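Local coordinates for protein hydroxylase (Rhodococcus sp., PDB 2OR0) that is a putative hydroxylase of the acyl-CoA dehydrogenase family that probably binds flavin adenine dinucleotide and uses reduced flavin and molecular oxygen to put one oxygen atom into its substrate, at residues Glu118-Glu123 with Cys161-Leu166; Ala52-Leu57 with Asp126-Ser131. All blocks are in the same frame, centred on the assembly; numbering follows the deposited sequence. Where two conformers were deposited one is given.

Contact 1 (Glu118-Glu123 with Cys161-Leu166)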
ATOM      1  N   GLU A 118       3.405  17.928  14.142  1.00 36.54           N
ATOM      2  CA  GLU A 118       4.549  18.799  14.410  1.00 36.48           C
ATOM      3  C   GLU A 118       5.720  17.973  14.954  1.00 36.20           C
ATOM      4  O   GLU A 118       6.866  18.157  14.542  1.00 36.14           O
ATOM      5  CB  GLU A 118       4.115  19.919  15.384  1.00 37.26           C
ATOM      6  CG  GLU A 118       5.167  20.992  15.728  1.00 40.29           C
ATOM      7  CD  GLU A 118       5.855  21.625  14.502  1.00 44.94           C
ATOM      8  OE1 GLU A 118       5.188  21.853  13.465  1.00 45.02           O
ATOM      9  OE2 GLU A 118       7.076  21.913  14.591  1.00 47.87           O
ATOM     10  N   GLU A 119       5.437  17.036  15.855  1.00 35.89           N
ATOM     11  CA  GLU A 119       6.491  16.137  16.359  1.00 36.53           C
ATOM     12  C   GLU A 119       7.172  15.334  15.240  1.00 36.11           C
ATOM     13  O   GLU A 119       8.408  15.200  15.204  1.00 36.38           O
ATOM     14  CB  GLU A 119       5.921  15.187  17.414  1.00 36.74           C
ATOM     15  CG  GLU A 119       5.660  15.853  18.755  1.00 38.77           C
ATOM     16  CD  GLU A 119       4.933  14.947  19.728  1.00 39.83           C
ATOM     17  OE1 GLU A 119       4.322  13.943  19.299  1.00 40.38           O
ATOM     18  OE2 GLU A 119       4.968  15.246  20.936  1.00 40.80           O
ATOM     19  N   ILE A 120       6.365  14.819  14.311  1.00 35.79           N
ATOM     20  CA  ILE A 120       6.870  13.963  13.230  1.00 34.84           C
ATOM     21  C   ILE A 120       7.538  14.747  12.105  1.00 35.33           C
ATOM     22  O   ILE A 120       8.648  14.404  11.663  1.00 35.49           O
ATOM     23  CB  ILE A 120       5.732  13.019  12.708  1.00 35.32           C
ATOM     24  CG1 ILE A 120       5.299  12.086  13.864  1.00 33.48           C
ATOM     25  CG2 ILE A 120       6.169  12.258  11.428  1.00 32.21           C
ATOM     26  CD1 ILE A 120       4.139  11.173  13.575  1.00 35.48           C
ATOM     27  N   TRP A 121       6.880  15.810  11.651  1.00 35.94           N
ATOM     28  CA  TRP A 121       7.363  16.564  10.483  1.00 36.84           C
ATOM     29  C   TRP A 121       7.995  17.924  10.799  1.00 38.13           C
ATOM     30  O   TRP A 121       8.644  18.519   9.933  1.00 37.91           O
ATOM     31  CB  TRP A 121       6.219  16.777   9.487  1.00 35.72           C
ATOM     32  CG  TRP A 121       5.707  15.536   8.825  1.00 35.03           C
ATOM     33  CD1 TRP A 121       6.454  14.480   8.338  1.00 35.08           C
ATOM     34  CD2 TRP A 121       4.342  15.218   8.558  1.00 33.25           C
ATOM     35  NE1 TRP A 121       5.621  13.535   7.786  1.00 33.73           N
ATOM     36  CE2 TRP A 121       4.322  13.964   7.906  1.00 34.46           C
ATOM     37  CE3 TRP A 121       3.129  15.874   8.801  1.00 33.13           C
ATOM     38  CZ2 TRP A 121       3.140  13.360   7.498  1.00 33.19           C
ATOM     39  CZ3 TRP A 121       1.957  15.276   8.401  1.00 34.43           C
ATOM     40  CH2 TRP A 121       1.970  14.023   7.749  1.00 35.17           C
ATOM     41  N   GLY A 122       7.785  18.408  12.027  1.00 39.95           N
ATOM     42  CA  GLY A 122       8.289  19.723  12.475  1.00 41.75           C
ATOM     43  C   GLY A 122       9.716  20.057  12.082  1.00 43.04           C
ATOM     44  O   GLY A 122       9.965  21.093  11.476  1.00 44.06           O
ATOM     45  N   GLU A 123      10.660  19.181  12.400  1.00 43.98           N
ATOM     46  CA  GLU A 123      12.050  19.424  12.044  1.00 45.38           C
ATOM     47  C   GLU A 123      12.397  18.932  10.644  1.00 45.65           C
ATOM     48  O   GLU A 123      13.167  19.577   9.922  1.00 45.81           O
ATOM     49  CB  GLU A 123      12.989  18.797  13.077  1.00 46.23           C
ATOM     50  CG  GLU A 123      12.949  19.486  14.432  1.00 50.24           C
ATOM     51  CD  GLU A 123      13.495  20.911  14.354  1.00 56.88           C
ATOM     52  OE1 GLU A 123      14.720  21.062  14.108  1.00 59.47           O
ATOM     53  OE2 GLU A 123      12.702  21.878  14.519  1.00 58.67           O
ATOM     54  N   CYS A 161      12.121   4.098   8.797  1.00 33.46           N
ATOM     55  CA  CYS A 161      11.106   4.891   9.463  1.00 33.61           C
ATOM     56  C   CYS A 161      11.539   5.236  10.894  1.00 34.25           C
ATOM     57  O   CYS A 161      12.247   4.454  11.546  1.00 34.14           O
ATOM     58  CB  CYS A 161       9.777   4.144   9.480  1.00 33.10           C
ATOM     59  SG  CYS A 161       9.096   3.780   7.812  1.00 31.90           S
ATOM     60  N   GLN A 162      11.106   6.404  11.365  1.00 34.41           N
ATOM     61  CA  GLN A 162      11.465   6.901  12.695  1.00 34.65           C
ATOM     62  C   GLN A 162      10.272   6.943  13.642  1.00 33.52           C
ATOM     63  O   GLN A 162      10.418   7.267  14.816  1.00 34.27           O
ATOM     64  CB  GLN A 162      12.176   8.262  12.592  1.00 35.40           C
ATOM     65  CG  GLN A 162      13.656   8.150  12.125  1.00 38.39           C
ATOM     66  CD  GLN A 162      14.501   7.202  13.010  1.00 44.86           C
ATOM     67  OE1 GLN A 162      14.547   7.343  14.249  1.00 45.43           O
ATOM     68  NE2 GLN A 162      15.180   6.240  12.371  1.00 46.55           N
ATOM     69  N   TRP A 163       9.096   6.609  13.123  1.00 31.96           N
ATOM     70  CA  TRP A 163       7.872   6.506  13.905  1.00 31.54           C
ATOM     71  C   TRP A 163       7.071   5.312  13.361  1.00 31.15           C
ATOM     72  O   TRP A 163       7.292   4.882  12.226  1.00 30.13           O
ATOM     73  CB  TRP A 163       7.022   7.778  13.780  1.00 31.30           C
ATOM     74  CG  TRP A 163       7.648   9.030  14.382  1.00 32.32           C
ATOM     75  CD1 TRP A 163       8.653   9.785  13.844  1.00 31.70           C
ATOM     76  CD2 TRP A 163       7.309   9.645  15.629  1.00 30.70           C
ATOM     77  NE1 TRP A 163       8.959  10.838  14.677  1.00 29.85           N
ATOM     78  CE2 TRP A 163       8.155  10.772  15.783  1.00 31.68           C
ATOM     79  CE3 TRP A 163       6.376   9.354  16.636  1.00 32.23           C
ATOM     80  CZ2 TRP A 163       8.092  11.612  16.907  1.00 31.05           C
ATOM     81  CZ3 TRP A 163       6.296  10.198  17.740  1.00 31.24           C
ATOM     82  CH2 TRP A 163       7.154  11.312  17.863  1.00 31.36           C
ATOM     83  N   ALA A 164       6.132   4.807  14.154  1.00 31.00           N
ATOM     84  CA  ALA A 164       5.233   3.755  13.687  1.00 32.04           C
ATOM     85  C   ALA A 164       3.822   4.141  13.995  1.00 32.17           C
ATOM     86  O   ALA A 164       3.563   4.738  15.034  1.00 32.30           O
ATOM     87  CB  ALA A 164       5.551   2.434  14.352  1.00 32.10           C
ATOM     88  N   PHE A 165       2.929   3.781  13.078  1.00 32.02           N
ATOM     89  CA  PHE A 165       1.500   3.945  13.205  1.00 32.53           C
ATOM     90  C   PHE A 165       0.926   2.543  13.404  1.00 32.23           C
ATOM     91  O   PHE A 165       0.940   1.751  12.469  1.00 34.08           O
ATOM     92  CB  PHE A 165       0.987   4.490  11.874  1.00 33.28           C
ATOM     93  CG  PHE A 165      -0.061   5.557  11.995  1.00 34.17           C
ATOM     94  CD1 PHE A 165      -0.144   6.579  11.026  1.00 35.72           C
ATOM     95  CD2 PHE A 165      -0.968   5.567  13.049  1.00 35.01           C
ATOM     96  CE1 PHE A 165      -1.108   7.589  11.124  1.00 31.85           C
ATOM     97  CE2 PHE A 165      -1.941   6.595  13.141  1.00 34.21           C
ATOM     98  CZ  PHE A 165      -1.993   7.592  12.181  1.00 33.29           C
ATOM     99  N   LEU A 166       0.422   2.204  14.585  1.00 30.80           N
ATOM    100  CA  LEU A 166       0.050   0.806  14.847  1.00 30.35           C
ATOM    101  C   LEU A 166      -1.373   0.675  15.312  1.00 30.09           C
ATOM    102  O   LEU A 166      -1.894   1.594  15.940  1.00 29.97           O
ATOM    103  CB  LEU A 166       0.970   0.200  15.916  1.00 29.96           C
ATOM    104  CG  LEU A 166       2.473   0.308  15.677  1.00 30.11           C
ATOM    105  CD1 LEU A 166       3.265   0.044  16.996  1.00 30.97           C
ATOM    106  CD2 LEU A 166       2.902  -0.642  14.514  1.00 30.23           C
TER
HETATM  107  O   HOH W   1      10.445  13.195  14.209  1.00 45.76           O
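I120 lays its CG1 methylene over one face of the W163 indole, 3.7 Å from the centroid of the five-membered ring and 12° off the ring normal. This CH-pi contact is nearly centred, with I120 CG1 3.6 Å from W163 CD2, while I120 CD1 lies near the CG-CD2 bond, 4.1 Å from W163 CD2. With CG1 beside the backbone N (chi1 -63°), the other branch, CG2, lies 3.8 Å above the W121 ring plane, toward its rim, so the two branches meet different indoles. At the six-membered end of W163, E119 crosses the indole at about a right angle: CB lies 4.1 Å from W163 CH2, and the carboxylate, turned 22° from the ring plane, brings OE1 to the same carbon while forming a salt bridge with R223. No direct hydrogen bond joins the segments; a water in the indole plane bridges instead, accepting from W163 NE1 at 2.8 Å and donating to E119 O at 3.0 Å. A leucine in place of W163 would probably cost I120 CG1 its flat ring face and leave the water on E119 O without its N-H partner. The pairing sets helix 114-121 against strand 163-170, with I186 of strand 182-188 and M129 of strand 129-130 packing beside both I120 and W163, and L109 of helix 105-109 touching I120.

Contact 2 (Ala52-Leu57 with Asp126-Ser131)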
ATOM      1  N   ALA A  52      20.682   3.629  -0.516  1.00 35.33           N
ATOM      2  CA  ALA A  52      20.508   4.264  -1.821  1.00 35.19           C
ATOM      3  C   ALA A  52      19.084   4.113  -2.384  1.00 34.95           C
ATOM      4  O   ALA A  52      18.551   5.068  -2.921  1.00 34.75           O
ATOM      5  CB  ALA A  52      21.579   3.790  -2.836  1.00 35.59           C
ATOM      6  N   ALA A  53      18.457   2.940  -2.231  1.00 34.40           N
ATOM      7  CA  ALA A  53      17.075   2.747  -2.705  1.00 34.01           C
ATOM      8  C   ALA A  53      16.077   3.614  -1.943  1.00 34.27           C
ATOM      9  O   ALA A  53      15.204   4.221  -2.552  1.00 33.29           O
ATOM     10  CB  ALA A  53      16.652   1.261  -2.658  1.00 33.14           C
ATOM     11  N   ALA A  54      16.205   3.653  -0.612  1.00 35.02           N
ATOM     12  CA  ALA A  54      15.361   4.497   0.233  1.00 35.58           C
ATOM     13  C   ALA A  54      15.583   5.973  -0.093  1.00 36.18           C
ATOM     14  O   ALA A  54      14.623   6.761  -0.123  1.00 36.88           O
ATOM     15  CB  ALA A  54      15.642   4.242   1.696  1.00 35.06           C
ATOM     16  N   GLY A  55      16.843   6.322  -0.344  1.00 36.50           N
ATOM     17  CA  GLY A  55      17.266   7.690  -0.702  1.00 36.92           C
ATOM     18  C   GLY A  55      16.636   8.208  -1.982  1.00 36.93           C
ATOM     19  O   GLY A  55      16.189   9.359  -2.040  1.00 36.00           O
ATOM     20  N   LEU A  56      16.603   7.341  -2.994  1.00 36.72           N
ATOM     21  CA  LEU A  56      15.928   7.611  -4.258  1.00 37.10           C
ATOM     22  C   LEU A  56      14.444   7.927  -4.087  1.00 37.36           C
ATOM     23  O   LEU A  56      13.934   8.857  -4.705  1.00 37.66           O
ATOM     24  CB  LEU A  56      16.125   6.431  -5.218  1.00 37.28           C
ATOM     25  CG  LEU A  56      17.583   6.304  -5.691  1.00 37.70           C
ATOM     26  CD1 LEU A  56      17.790   5.045  -6.487  1.00 37.88           C
ATOM     27  CD2 LEU A  56      17.998   7.511  -6.488  1.00 37.09           C
ATOM     28  N   LEU A  57      13.751   7.172  -3.240  1.00 36.90           N
ATOM     29  CA  LEU A  57      12.349   7.472  -2.947  1.00 37.14           C
ATOM     30  C   LEU A  57      12.169   8.731  -2.113  1.00 37.04           C
ATOM     31  O   LEU A  57      11.250   9.509  -2.367  1.00 36.24           O
ATOM     32  CB  LEU A  57      11.656   6.310  -2.210  1.00 36.97           C
ATOM     33  CG  LEU A  57      11.604   4.945  -2.885  1.00 37.48           C
ATOM     34  CD1 LEU A  57      11.061   3.932  -1.880  1.00 37.91           C
ATOM     35  CD2 LEU A  57      10.752   4.989  -4.170  1.00 37.96           C
ATOM     36  N   ASP A 126      10.695  14.969   5.785  1.00 39.56           N
ATOM     37  CA  ASP A 126      10.988  13.676   5.179  1.00 39.20           C
ATOM     38  C   ASP A 126      11.096  12.527   6.185  1.00 38.45           C
ATOM     39  O   ASP A 126      11.676  11.481   5.878  1.00 38.67           O
ATOM     40  CB  ASP A 126      12.261  13.752   4.326  1.00 39.02           C
ATOM     41  CG  ASP A 126      12.021  14.416   2.981  1.00 40.09           C
ATOM     42  OD1 ASP A 126      10.921  14.240   2.408  1.00 39.03           O
ATOM     43  OD2 ASP A 126      12.938  15.112   2.499  1.00 40.20           O
ATOM     44  N   THR A 127      10.523  12.724   7.366  1.00 37.74           N
ATOM     45  CA  THR A 127      10.440  11.690   8.392  1.00 37.10           C
ATOM     46  C   THR A 127       9.316  10.737   8.008  1.00 36.57           C
ATOM     47  O   THR A 127       8.184  11.184   7.746  1.00 37.10           O
ATOM     48  CB  THR A 127      10.155  12.316   9.785  1.00 37.00           C
ATOM     49  OG1 THR A 127      11.225  13.201  10.123  1.00 37.08           O
ATOM     50  CG2 THR A 127      10.045  11.249  10.864  1.00 35.69           C
ATOM     51  N   TRP A 128       9.631   9.439   7.971  1.00 35.58           N
ATOM     52  CA  TRP A 128       8.658   8.398   7.597  1.00 34.25           C
ATOM     53  C   TRP A 128       8.065   7.663   8.788  1.00 34.04           C
ATOM     54  O   TRP A 128       8.736   7.462   9.815  1.00 33.25           O
ATOM     55  CB  TRP A 128       9.295   7.345   6.682  1.00 33.42           C
ATOM     56  CG  TRP A 128       9.773   7.838   5.365  1.00 34.01           C
ATOM     57  CD1 TRP A 128       9.590   9.090   4.820  1.00 32.93           C
ATOM     58  CD2 TRP A 128      10.491   7.072   4.380  1.00 33.41           C
ATOM     59  NE1 TRP A 128      10.184   9.156   3.577  1.00 32.38           N
ATOM     60  CE2 TRP A 128      10.735   7.932   3.277  1.00 33.09           C
ATOM     61  CE3 TRP A 128      10.954   5.746   4.325  1.00 33.30           C
ATOM     62  CZ2 TRP A 128      11.426   7.502   2.121  1.00 32.45           C
ATOM     63  CZ3 TRP A 128      11.653   5.319   3.182  1.00 32.70           C
ATOM     64  CH2 TRP A 128      11.868   6.201   2.091  1.00 33.46           C
HETATM   65  N   MSE A 129       6.805   7.245   8.620  1.00 33.52           N
HETATM   66  CA  MSE A 129       6.135   6.359   9.552  1.00 33.84           C
HETATM   67  C   MSE A 129       5.989   4.958   8.944  1.00 33.19           C
HETATM   68  O   MSE A 129       5.659   4.816   7.756  1.00 32.14           O
HETATM   69  CB  MSE A 129       4.752   6.886   9.925  1.00 32.94           C
HETATM   70  CG  MSE A 129       4.745   8.225  10.642  1.00 34.58           C
HETATM   71 SE   MSE A 129       2.978   8.981  10.490  0.75 36.54          SE
HETATM   72  CE  MSE A 129       3.432   9.957   8.839  1.00 35.66           C
ATOM     73  N   ALA A 130       6.212   3.948   9.792  1.00 32.62           N
ATOM     74  CA  ALA A 130       5.973   2.530   9.485  1.00 32.33           C
ATOM     75  C   ALA A 130       4.614   2.096   9.995  1.00 32.08           C
ATOM     76  O   ALA A 130       4.027   2.741  10.875  1.00 33.29           O
ATOM     77  CB  ALA A 130       7.079   1.632  10.107  1.00 31.67           C
ATOM     78  N   SER A 131       4.105   1.019   9.414  1.00 31.63           N
ATOM     79  CA  SER A 131       2.873   0.339   9.776  0.50 31.38           C
ATOM     80  C   SER A 131       3.224  -0.887  10.644  1.00 30.79           C
ATOM     81  O   SER A 131       4.377  -1.068  11.056  1.00 31.36           O
ATOM     82  CB  SER A 131       2.169  -0.118   8.472  0.50 31.41           C
ATOM     83  OG  SER A 131       2.982  -1.058   7.737  0.50 30.73           O
TER
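The carbonyl oxygen of A54 is met by two carbons at the far end of the W128 indole, CH2 at 3.6 Å and CZ2 at 4.0 Å. The oxygen approaches obliquely, and no hydrogen bond crosses between the segments. Two aliphatic groups from the same helix meet the ring at this end: the CB methyl of A54 and the CB methylene of L57 each lie 4.3 Å from W128 CH2, so a single ring carbon serves three groups on one side of the helix. Such distances make a light van der Waals touch, small in area though all three residues are buried. The indole spans the 10.7 Å between the CA atoms of A54 and W128: CB points toward the helix, and CG, anti to the carbonyl carbon (chi1 -63°), carries the rings on to it. R58 adds a cation-pi interaction with W128, while I63 of a loop and V102 of helix 93-102 also pack against the ring. L57 in turn rests on S95 and T99 of that helix. The arrangement fits the family architecture of acyl-CoA dehydrogenases: helix 51-60 of the amino-terminal helical part meets the chain where it enters the central beta domain.

Contacts 1 and 2 have centres 12 Å apart and share one sheet, since strand 129-130 pairs in parallel with strand 163-170. A130 joins them directly: its N lies 2.8 Å from W163 O, and its O lies 2.7 Å from F165 N, both probable hydrogen bonds. In the connection from helix 114-121 to this strand, I120 O lies 3.2 Å from T127 CB. W163, on strand 163-170, faces helix 114-121, whereas W128, leading into strand 129-130, faces helix 51-60. In related acyl-CoA dehydrogenases the chain after the first strand of the beta domain borders the flavin, so S131, where contact 2 ends, may lead toward that site.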